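Local coordinates for protein erythromycin C-12 hydroxylase (Saccharopolyspora erythraea, PDB 2JJN) that hydroxylates erythromycin D at C-12 of its macrolactone ring to give erythromycin C, using NADPH and molecular oxygen at a heme b centre, at residues 32-37 with 313-318; 41-46 with 299-304; 256-261 with 377-382; 319-324 with 328-333. The protein carries 2 engineered substitutions. One frame throughout, in Å; residues are numbered along the deposited sequence.

Interaction 1. Residues 32-37 with 313-318; sequences DWLGTM and NTWVLS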
# COMPACT_ATOMS: atom_id res chain seq x y z
N ASP A 32 -12.25 -10.29 14.37
CA ASP A 32 -12.65 -10.89 15.64
C ASP A 32 -11.47 -11.69 16.20
O ASP A 32 -11.15 -11.63 17.39
CB ASP A 32 -13.88 -11.79 15.41
CG ASP A 32 -15.18 -10.98 15.28
OD1 ASP A 32 -15.18 -9.77 15.59
OD2 ASP A 32 -16.20 -11.59 14.89
N TRP A 33 -10.80 -12.44 15.32
CA TRP A 33 -9.64 -13.23 15.71
C TRP A 33 -8.50 -12.36 16.22
O TRP A 33 -7.89 -12.65 17.25
CB TRP A 33 -9.20 -14.13 14.57
CG TRP A 33 -8.07 -15.07 14.86
CD1 TRP A 33 -8.17 -16.32 15.43
CD2 TRP A 33 -6.69 -14.86 14.56
NE1 TRP A 33 -6.93 -16.91 15.49
CE2 TRP A 33 -6.00 -16.03 14.99
CE3 TRP A 33 -5.96 -13.81 13.99
CZ2 TRP A 33 -4.61 -16.18 14.86
CZ3 TRP A 33 -4.54 -13.95 13.88
CH2 TRP A 33 -3.90 -15.15 14.29
N LEU A 34 -8.18 -11.32 15.47
CA LEU A 34 -7.13 -10.40 15.93
C LEU A 34 -7.46 -9.84 17.30
O LEU A 34 -6.54 -9.71 18.13
CB LEU A 34 -7.01 -9.25 14.93
CG LEU A 34 -6.47 -9.67 13.56
CD1 LEU A 34 -6.55 -8.47 12.56
CD2 LEU A 34 -5.02 -10.18 13.64
N GLY A 35 -8.74 -9.49 17.54
CA GLY A 35 -9.18 -9.04 18.86
C GLY A 35 -8.86 -10.06 19.94
O GLY A 35 -8.30 -9.75 21.00
N THR A 36 -9.18 -11.31 19.68
CA THR A 36 -8.92 -12.35 20.68
C THR A 36 -7.43 -12.51 20.93
O THR A 36 -7.00 -12.75 22.07
CB THR A 36 -9.56 -13.68 20.29
OG1 THR A 36 -8.99 -14.18 19.08
CG2 THR A 36 -11.08 -13.53 20.16
N MET A 37 -6.62 -12.39 19.88
CA MET A 37 -5.19 -12.58 20.03
C MET A 37 -4.57 -11.41 20.75
O MET A 37 -3.67 -11.60 21.58
CB MET A 37 -4.52 -12.75 18.65
CG MET A 37 -5.00 -14.00 17.84
SD MET A 37 -4.63 -15.54 18.74
CE MET A 37 -2.89 -15.65 18.32
N ASN A 313 5.76 -10.90 11.69
CA ASN A 313 4.71 -10.17 10.92
C ASN A 313 4.11 -9.18 11.91
O ASN A 313 3.61 -9.59 12.97
CB ASN A 313 3.64 -11.25 10.57
CG ASN A 313 3.89 -11.93 9.27
OD1 ASN A 313 3.97 -13.15 9.22
ND2 ASN A 313 3.98 -11.17 8.19
N THR A 314 4.17 -7.89 11.60
CA THR A 314 3.54 -6.86 12.46
C THR A 314 2.19 -6.50 11.89
O THR A 314 2.13 -6.02 10.77
CB THR A 314 4.35 -5.56 12.55
OG1 THR A 314 4.61 -5.03 11.25
CG2 THR A 314 5.70 -5.75 13.28
N TRP A 315 1.13 -6.74 12.65
CA TRP A 315 -0.24 -6.58 12.16
C TRP A 315 -0.72 -5.16 12.40
O TRP A 315 -1.33 -4.81 13.43
CB TRP A 315 -1.14 -7.61 12.83
CG TRP A 315 -1.06 -8.97 12.21
CD1 TRP A 315 -0.19 -9.93 12.53
CD2 TRP A 315 -1.91 -9.47 11.17
NE1 TRP A 315 -0.44 -11.08 11.74
CE2 TRP A 315 -1.49 -10.81 10.90
CE3 TRP A 315 -2.95 -8.91 10.41
CZ2 TRP A 315 -2.10 -11.60 9.91
CZ3 TRP A 315 -3.57 -9.70 9.45
CH2 TRP A 315 -3.14 -11.03 9.20
N VAL A 316 -0.44 -4.31 11.41
CA VAL A 316 -0.93 -2.92 11.47
C VAL A 316 -2.47 -2.89 11.60
O VAL A 316 -3.04 -2.04 12.29
CB VAL A 316 -0.39 -2.11 10.29
CG1 VAL A 316 -1.25 -0.88 10.01
CG2 VAL A 316 1.07 -1.69 10.63
N LEU A 317 -3.16 -3.81 10.93
CA LEU A 317 -4.63 -3.86 11.03
C LEU A 317 -5.05 -4.06 12.47
O LEU A 317 -5.99 -3.40 12.92
CB LEU A 317 -5.16 -4.99 10.17
CG LEU A 317 -6.66 -5.24 10.32
CD1 LEU A 317 -7.48 -3.96 9.89
CD2 LEU A 317 -7.06 -6.44 9.47
N SER A 318 -4.37 -4.97 13.18
CA SER A 318 -4.74 -5.19 14.59
C SER A 318 -4.38 -3.97 15.44
O SER A 318 -5.18 -3.53 16.30
CB SER A 318 -3.98 -6.41 15.05
OG SER A 318 -4.29 -6.73 16.42

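Interaction 2. Residues 41-46 with 299-304; sequences QPVWQD and TEVAGV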
# COMPACT_ATOMS: atom_id res chain seq x y z
N GLN A 41 -3.11 -13.72 23.31
CA GLN A 41 -1.86 -14.27 22.76
C GLN A 41 -1.28 -13.19 21.81
O GLN A 41 -1.28 -13.34 20.60
CB GLN A 41 -2.15 -15.57 22.01
CG GLN A 41 -0.93 -16.37 21.59
CD GLN A 41 -0.30 -17.16 22.73
OE1 GLN A 41 -0.30 -18.41 22.70
NE2 GLN A 41 0.24 -16.45 23.72
N PRO A 42 -0.79 -12.10 22.40
CA PRO A 42 -0.42 -10.93 21.61
C PRO A 42 0.86 -11.10 20.78
O PRO A 42 1.08 -10.30 19.87
CB PRO A 42 -0.20 -9.84 22.67
CG PRO A 42 0.20 -10.61 23.92
CD PRO A 42 -0.69 -11.87 23.86
N VAL A 43 1.61 -12.16 21.04
CA VAL A 43 2.81 -12.53 20.23
C VAL A 43 2.69 -14.01 19.97
O VAL A 43 2.78 -14.81 20.91
CB VAL A 43 4.12 -12.20 20.98
CG1 VAL A 43 5.33 -12.59 20.14
CG2 VAL A 43 4.15 -10.72 21.33
N TRP A 44 2.51 -14.39 18.70
CA TRP A 44 2.05 -15.73 18.38
C TRP A 44 2.96 -16.34 17.31
O TRP A 44 3.34 -15.67 16.36
CB TRP A 44 0.62 -15.66 17.80
CG TRP A 44 0.09 -16.96 17.34
CD1 TRP A 44 -0.11 -18.08 18.10
CD2 TRP A 44 -0.35 -17.27 16.02
NE1 TRP A 44 -0.62 -19.11 17.29
CE2 TRP A 44 -0.79 -18.62 16.02
CE3 TRP A 44 -0.40 -16.55 14.83
CZ2 TRP A 44 -1.28 -19.26 14.84
CZ3 TRP A 44 -0.87 -17.16 13.67
CH2 TRP A 44 -1.29 -18.51 13.68
N GLN A 45 3.30 -17.63 17.46
CA GLN A 45 4.17 -18.31 16.52
C GLN A 45 3.32 -19.29 15.74
O GLN A 45 2.64 -20.12 16.34
CB GLN A 45 5.20 -19.10 17.33
CG GLN A 45 6.20 -19.87 16.46
CD GLN A 45 7.12 -20.78 17.27
OE1 GLN A 45 8.28 -21.12 16.86
NE2 GLN A 45 6.64 -21.18 18.41
N ASP A 46 3.31 -19.16 14.42
CA ASP A 46 2.51 -20.02 13.56
C ASP A 46 3.19 -21.33 13.17
O ASP A 46 4.33 -21.60 13.60
CB ASP A 46 1.93 -19.25 12.35
CG ASP A 46 2.95 -18.96 11.26
OD1 ASP A 46 4.02 -19.63 11.22
OD2 ASP A 46 2.61 -18.06 10.44
N THR A 299 15.37 -12.00 20.83
CA THR A 299 14.76 -10.80 21.37
C THR A 299 13.43 -11.16 22.03
O THR A 299 13.04 -12.32 21.99
CB THR A 299 14.59 -9.78 20.24
OG1 THR A 299 14.20 -8.52 20.78
CG2 THR A 299 13.56 -10.29 19.22
N GLU A 300 12.83 -10.21 22.73
CA GLU A 300 11.53 -10.44 23.34
C GLU A 300 10.60 -9.31 22.98
O GLU A 300 11.02 -8.14 22.89
CB GLU A 300 11.67 -10.57 24.85
CG GLU A 300 12.75 -11.54 25.40
CD GLU A 300 14.19 -10.98 25.38
OE1 GLU A 300 14.45 -9.87 25.92
OE2 GLU A 300 15.10 -11.65 24.84
N VAL A 301 9.33 -9.66 22.77
CA VAL A 301 8.27 -8.69 22.60
C VAL A 301 7.21 -9.02 23.61
O VAL A 301 6.74 -10.14 23.66
CB VAL A 301 7.69 -8.76 21.16
CG1 VAL A 301 6.56 -7.78 21.01
CG2 VAL A 301 8.78 -8.40 20.14
N ALA A 302 6.83 -8.06 24.46
CA ALA A 302 5.80 -8.31 25.44
C ALA A 302 6.16 -9.49 26.36
O ALA A 302 5.28 -10.23 26.79
CB ALA A 302 4.41 -8.55 24.80
N GLY A 303 7.47 -9.65 26.57
CA GLY A 303 7.98 -10.71 27.44
C GLY A 303 7.95 -12.08 26.80
O GLY A 303 8.26 -13.08 27.47
N VAL A 304 7.60 -12.14 25.51
CA VAL A 304 7.53 -13.42 24.79
C VAL A 304 8.85 -13.59 24.02
O VAL A 304 9.22 -12.69 23.24
CB VAL A 304 6.35 -13.46 23.80
CG1 VAL A 304 6.32 -14.81 23.06
CG2 VAL A 304 5.03 -13.28 24.60

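Interaction 3. Residues 256-261 with 377-382; sequences TLDEHP and LTVDRD. With SO4 (sulfate ion), chain C.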
# COMPACT_ATOMS: atom_id res chain seq x y z
N THR A 256 -16.27 1.87 2.57
CA THR A 256 -16.50 2.34 3.95
C THR A 256 -17.56 3.45 4.00
O THR A 256 -18.43 3.46 4.88
CB THR A 256 -15.20 2.76 4.56
OG1 THR A 256 -14.25 1.69 4.47
CG2 THR A 256 -15.40 3.07 6.04
N LEU A 257 -17.47 4.40 3.06
CA LEU A 257 -18.53 5.40 2.97
C LEU A 257 -19.89 4.78 2.68
O LEU A 257 -20.90 5.27 3.20
CB LEU A 257 -18.19 6.45 1.92
CG LEU A 257 -16.97 7.28 2.21
CD1 LEU A 257 -16.63 8.21 1.00
CD2 LEU A 257 -17.25 8.16 3.47
N ASP A 258 -19.93 3.70 1.88
CA ASP A 258 -21.22 3.09 1.58
C ASP A 258 -21.82 2.50 2.88
O ASP A 258 -23.05 2.38 3.00
CB ASP A 258 -20.95 1.98 0.56
CG ASP A 258 -22.23 1.38 -0.06
OD1 ASP A 258 -23.24 2.11 -0.19
OD2 ASP A 258 -22.14 0.19 -0.42
N GLU A 259 -20.97 2.14 3.84
CA GLU A 259 -21.41 1.61 5.15
C GLU A 259 -21.82 2.72 6.08
O GLU A 259 -22.57 2.50 7.04
CB GLU A 259 -20.30 0.76 5.80
CG GLU A 259 -20.04 -0.54 5.02
CD GLU A 259 -18.75 -1.22 5.47
OE1 GLU A 259 -18.02 -0.61 6.26
OE2 GLU A 259 -18.45 -2.32 4.99
N HIS A 260 -21.35 3.95 5.82
CA HIS A 260 -21.67 5.12 6.67
C HIS A 260 -22.03 6.26 5.76
O HIS A 260 -21.31 7.26 5.69
CB HIS A 260 -20.45 5.47 7.52
CG HIS A 260 -20.11 4.38 8.45
ND1 HIS A 260 -20.77 4.20 9.64
CD2 HIS A 260 -19.25 3.33 8.31
CE1 HIS A 260 -20.28 3.13 10.24
NE2 HIS A 260 -19.38 2.58 9.46
N PRO A 261 -23.13 6.10 5.03
CA PRO A 261 -23.43 6.95 3.88
C PRO A 261 -23.78 8.38 4.21
O PRO A 261 -23.82 9.17 3.28
CB PRO A 261 -24.59 6.23 3.17
CG PRO A 261 -25.28 5.45 4.27
CD PRO A 261 -24.13 5.01 5.18
N LEU A 377 -21.65 6.94 -4.36
CA LEU A 377 -21.73 5.65 -5.02
C LEU A 377 -22.14 4.62 -3.98
O LEU A 377 -21.90 4.82 -2.79
CB LEU A 377 -20.37 5.23 -5.55
CG LEU A 377 -19.93 6.09 -6.72
CD1 LEU A 377 -18.45 5.69 -7.05
CD2 LEU A 377 -20.79 5.91 -7.97
N THR A 378 -22.79 3.54 -4.43
CA THR A 378 -23.04 2.39 -3.54
C THR A 378 -22.49 1.11 -4.19
O THR A 378 -22.33 1.06 -5.41
CB THR A 378 -24.55 2.20 -3.29
OG1 THR A 378 -24.76 1.23 -2.25
CG2 THR A 378 -25.29 1.69 -4.59
N VAL A 379 -22.10 0.13 -3.37
CA VAL A 379 -21.59 -1.13 -3.90
C VAL A 379 -22.75 -2.00 -4.43
O VAL A 379 -23.74 -2.15 -3.70
CB VAL A 379 -20.74 -1.88 -2.81
CG1 VAL A 379 -20.28 -3.21 -3.36
CG2 VAL A 379 -19.61 -0.94 -2.36
N ASP A 380 -22.59 -2.51 -5.66
CA ASP A 380 -23.59 -3.36 -6.39
C ASP A 380 -23.27 -4.84 -6.16
O ASP A 380 -22.22 -5.37 -6.61
CB ASP A 380 -23.53 -2.99 -7.89
CG ASP A 380 -24.37 -3.90 -8.82
OD1 ASP A 380 -25.24 -4.67 -8.33
OD2 ASP A 380 -24.14 -3.81 -10.07
N ARG A 381 -24.18 -5.52 -5.47
CA ARG A 381 -24.06 -6.97 -5.26
C ARG A 381 -25.16 -7.76 -5.98
O ARG A 381 -25.50 -8.88 -5.56
CB ARG A 381 -24.03 -7.28 -3.76
CG ARG A 381 -22.90 -6.51 -3.02
CD ARG A 381 -22.76 -6.96 -1.59
NE ARG A 381 -21.59 -6.40 -0.90
CZ ARG A 381 -21.51 -5.17 -0.40
NH1 ARG A 381 -22.51 -4.31 -0.51
NH2 ARG A 381 -20.41 -4.81 0.23
N ASP A 382 -25.68 -7.20 -7.08
CA ASP A 382 -26.75 -7.86 -7.86
C ASP A 382 -26.39 -9.23 -8.45
O ASP A 382 -27.26 -10.10 -8.59
CB ASP A 382 -27.23 -6.95 -9.00
CG ASP A 382 -27.95 -5.71 -8.49
OD1 ASP A 382 -28.19 -4.79 -9.31
OD2 ASP A 382 -28.27 -5.63 -7.27
S SO4 C . -19.05 -8.43 0.68
O1 SO4 C . -19.81 -8.51 -0.56
O2 SO4 C . -17.76 -9.05 0.47
O3 SO4 C . -19.76 -9.12 1.75
O4 SO4 C . -18.90 -7.03 1.11
O HOH W 1 -23.37 4.78 -0.41
O HOH W 2 -23.83 -1.86 0.02
O HOH W 3 -20.66 -1.65 1.00

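Interaction 4. Residues 319-324 with 328-333; sequences ANRDSD and DPDRFD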
# COMPACT_ATOMS: atom_id res chain seq x y z
N ALA A 319 -3.19 -3.42 15.24
CA ALA A 319 -2.77 -2.19 15.96
C ALA A 319 -3.77 -1.10 15.78
O ALA A 319 -4.09 -0.36 16.73
CB ALA A 319 -1.39 -1.73 15.46
N ASN A 320 -4.27 -0.93 14.53
CA ASN A 320 -5.21 0.17 14.25
C ASN A 320 -6.58 -0.04 14.91
O ASN A 320 -7.34 0.90 15.01
CB ASN A 320 -5.40 0.29 12.75
CG ASN A 320 -4.20 0.92 12.01
OD1 ASN A 320 -3.18 1.29 12.60
ND2 ASN A 320 -4.35 1.00 10.67
N ARG A 321 -6.92 -1.28 15.27
CA ARG A 321 -8.23 -1.56 15.94
C ARG A 321 -8.03 -1.82 17.44
O ARG A 321 -8.93 -2.33 18.13
CB ARG A 321 -8.86 -2.78 15.26
CG ARG A 321 -9.15 -2.57 13.77
CD ARG A 321 -10.08 -1.40 13.47
NE ARG A 321 -10.59 -1.50 12.12
CZ ARG A 321 -11.79 -1.98 11.78
NH1 ARG A 321 -12.67 -2.32 12.72
NH2 ARG A 321 -12.14 -2.09 10.50
N ASP A 322 -6.83 -1.48 17.93
CA ASP A 322 -6.46 -1.71 19.38
C ASP A 322 -6.99 -0.59 20.28
O ASP A 322 -6.59 0.55 20.13
CB ASP A 322 -4.94 -1.78 19.45
CG ASP A 322 -4.42 -2.22 20.78
OD1 ASP A 322 -3.23 -2.60 20.87
OD2 ASP A 322 -5.18 -2.12 21.78
N SER A 323 -7.92 -0.94 21.18
CA SER A 323 -8.52 0.09 22.00
C SER A 323 -7.51 0.76 22.94
O SER A 323 -7.76 1.87 23.50
CB SER A 323 -9.67 -0.50 22.80
OG SER A 323 -9.19 -1.37 23.81
N ASP A 324 -6.36 0.11 23.14
CA ASP A 324 -5.28 0.79 23.87
C ASP A 324 -4.71 2.01 23.15
O ASP A 324 -4.11 2.90 23.77
CB ASP A 324 -4.18 -0.20 24.25
CG ASP A 324 -4.61 -1.20 25.33
OD1 ASP A 324 -5.61 -0.92 26.07
OD2 ASP A 324 -3.93 -2.24 25.47
N ASP A 328 -12.76 3.68 21.10
CA ASP A 328 -13.83 3.12 20.26
C ASP A 328 -13.24 2.76 18.89
O ASP A 328 -13.64 3.31 17.86
CB ASP A 328 -14.90 4.18 20.06
CG ASP A 328 -16.23 3.60 19.69
OD1 ASP A 328 -16.36 2.38 19.50
OD2 ASP A 328 -17.18 4.41 19.60
N PRO A 329 -12.28 1.83 18.89
CA PRO A 329 -11.46 1.63 17.67
C PRO A 329 -12.24 1.10 16.45
O PRO A 329 -11.78 1.30 15.29
CB PRO A 329 -10.42 0.61 18.11
CG PRO A 329 -11.05 -0.09 19.25
CD PRO A 329 -11.85 0.94 19.99
N ASP A 330 -13.37 0.44 16.67
CA ASP A 330 -14.12 -0.11 15.57
C ASP A 330 -15.19 0.84 15.00
O ASP A 330 -15.94 0.46 14.10
CB ASP A 330 -14.69 -1.48 15.95
CG ASP A 330 -13.59 -2.44 16.30
OD1 ASP A 330 -12.57 -2.51 15.56
OD2 ASP A 330 -13.69 -3.09 17.38
N ARG A 331 -15.23 2.04 15.57
CA ARG A 331 -16.09 3.11 15.07
C ARG A 331 -15.36 3.84 13.93
O ARG A 331 -14.21 4.36 14.10
CB ARG A 331 -16.40 4.11 16.20
CG ARG A 331 -17.25 5.31 15.77
CD ARG A 331 -17.61 6.24 16.90
NE ARG A 331 -18.33 7.38 16.34
CZ ARG A 331 -18.86 8.34 17.10
NH1 ARG A 331 -18.80 8.24 18.41
NH2 ARG A 331 -19.52 9.33 16.52
N PHE A 332 -16.01 3.89 12.78
CA PHE A 332 -15.52 4.72 11.69
C PHE A 332 -15.87 6.16 12.03
O PHE A 332 -17.08 6.54 12.04
CB PHE A 332 -16.15 4.30 10.34
CG PHE A 332 -15.73 5.17 9.20
CD1 PHE A 332 -14.40 5.12 8.77
CD2 PHE A 332 -16.61 6.09 8.61
CE1 PHE A 332 -14.00 5.91 7.77
CE2 PHE A 332 -16.18 6.92 7.56
CZ PHE A 332 -14.87 6.81 7.15
N ASP A 333 -14.86 6.98 12.34
CA ASP A 333 -15.10 8.37 12.82
C ASP A 333 -14.03 9.32 12.27
O ASP A 333 -12.98 9.48 12.86
CB ASP A 333 -15.09 8.43 14.34
CG ASP A 333 -15.47 9.82 14.85
OD1 ASP A 333 -15.77 10.72 14.05
OD2 ASP A 333 -15.47 9.98 16.10
O HOH W 4 -11.28 -3.64 18.53

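Interaction 1. Residues 32-37 with 313-318
The indole of Trp315 receives Leu34 on one face: methyl CD2 lies 4.0 Å above the ring plane, nearer its margin than its middle. From there it makes a CH-pi contact, CD2 of Leu34 lying 4.3 Å from the centroid of the six-membered ring of Trp315 and 22° off its normal. At the edge, NE1 of Trp315 donates to ND1 of His52, and the rings of His52 and Phe54 also meet this indole, each with its plane inclined by about 35°. Beside the contact, Trp33 carries CG of Met37 over the centre of one face, one helical turn on, and meets Trp44 edge-to-face. Leu34 is the residue that joins the segments. Its chi1 of -68° turns CG toward the other segment, where CD2 goes to the indole and CD1 meets CD2 of Leu317 at 3.7 Å. Nearer the backbone, CB of Leu34 sits 4.0 Å from OG of Ser318, a hydroxyl already engaged by Phe54 O and Arg38 NH1. The contact is buried and apolar. Trp315, the centre of an inverse gamma turn, is the N-cap of helix 316-320, which follows the strand. The arrangement belongs to the cytochrome P450 fold, in which the N-terminal helix 27-40 packs beside the large mixed sheet.

Interaction 2. Residues 41-46 with 299-304
A beta hairpin with a two-residue loop, strands 299-301 and 304-306 joined by a type I' turn, presents its tip to Val43 at the start of the edge strand of the large P450 sheet. The turn runs from Val301 to Val304 and is closed by the reciprocal backbone pair, Val304 N to Val301 O at 2.9 Å and Val301 N to Val304 O at 3.1 Å. Ala302 and Gly303 occupy its corners, both with positive phi, as this turn type requires. The contact itself is made of small apolar groups gathered round Val43. With CG1 anti to the backbone N (chi1 180°), the two methyls of Val43 are sent to different partners. CG1 meets CG1 of Val304 at 3.8 Å, and the side chains of Val43 and Val304 run antiparallel past one another, with their CB atoms also 3.8 Å apart. CG2 reaches the other arm of the hairpin, 3.8 Å from CG1 of Val301 and 3.5 Å from the carbonyl O of Val301. This oxygen is the one that accepts the turn's closing bond. Toward the exposed corner, CB of Ala302 adds a looser touch on the same methyl, 4.1 Å from Val43 CG2. Both Val43 and Val304 also rest on Trp51 of the adjacent strand 51-53. The hairpin also leans on helix 56-64, through Val301 on Val62 and Ala302 on Asp58, and Val301 packs on Phe69 of strand 69-70.

Interaction 3. Residues 256-261 with 377-382
Both carboxylate oxygens of Asp258 bind strand 378-379, fastening the C-terminal end of the long helix 228-259 of the cytochrome P450 fold to an edge strand of a small antiparallel sheet. OD1 of Asp258 accepts from the hydroxyl OG1 of Thr378 at 2.7 Å, on the syn side and somewhat out of the carboxylate plane. OD2 of Asp258 takes the backbone N-H of Val379 at 3.0 Å in a nearly straight bond (170°), yet this donor lies well above the plane, 63° out of it. The carboxylate can reach across because its CG is anti to the backbone N (chi1 -170°). One water links OD1 to the carbonyl O of Leu377, and two others donate to OD2 while lying at the guanidinium edge of Arg381. OD2 thus has three donors and OD1 two, an environment that probably favours the ionised form of Asp258. Arg381 NH1 lies 4.5 Å from Asp258 OD2, too far for a salt bridge; two waters lie between the groups, the one at NH1 held weakly. The guanidinium also binds a sulfate, probably from the crystallisation liquor: NE of Arg381 donates to O1, at the edge and in plane, and NH2 to O4, each at 2.8 Å. Arg385, Leu386 and His388 complete the anion's site. Farther along, Asp380 OD1 accepts from Asp382 N in an Asx turn. CG2 of Val379 touches Asp258 OD2 at 3.4 Å, while CG1 of Val379 lies over the centre of the Arg381 guanidinium, 3.7 Å above its plane.

Interaction 4. Residues 319-324 with 328-333
OD1 of Asp330 takes a charged hydrogen bond from NH1 of Arg321 at 2.8 Å, a salt bridge made in the guanidinium plane but on the anti side of the carboxylate and tilted out of its plane, the two planes standing 58° apart. Arg321 reaches it by bending at chi2 (-58°), which leaves its CD 3.4 Å from Asp330 OD1. The second oxygen, OD2, is tied by a bridging water to the carbonyl O of Arg321, so a single carboxylate holds both the side chain and the backbone of that residue. Pro329 wedges in alongside: its CG lies 3.3 Å from Arg321 O and 3.7 Å from Ser323 CA. Pro329 to Phe332 read Pro-Asp-Arg-Phe, probably the counterpart of the P450 PERF motif, and begin within a type I turn from Asp328 to Arg331. An Asx turn from Asp322 OD2 to Asp324 N shapes the opposing loop. Helix 274-284 serves both segments: Arg283 NH1 binds Pro329 O, and Tyr284 receives Arg321 NH2 on its carbonyl and Arg321 by cation-pi. Phe332 packs on that helix, while Arg321 also touches Leu31 of helix 27-40.

How the interactions relate
From the N terminus, helix 27-40 is followed directly by strand 43-45, and interactions 1 and 2 start on these neighbours, which meet through Met37 and Trp33 against Trp44. Interaction 2 closes first, at hairpin 299-304, nested in the longer loop that interaction 1 closes at 313-318. Interaction 3 opens at 256-261, inside both loops, and closes beyond them at 377-382, so it crosses each. Interaction 4 follows interaction 1 through helix 316-320, closes a short loop and is nested within interaction 3, which it touches where Phe332 meets Thr256 and His260. Interactions 1 and 2 hold the N-terminal helix and sheet edge to the 299-318 region, while interaction 3 joins helix 228-259 to the small antiparallel sheet.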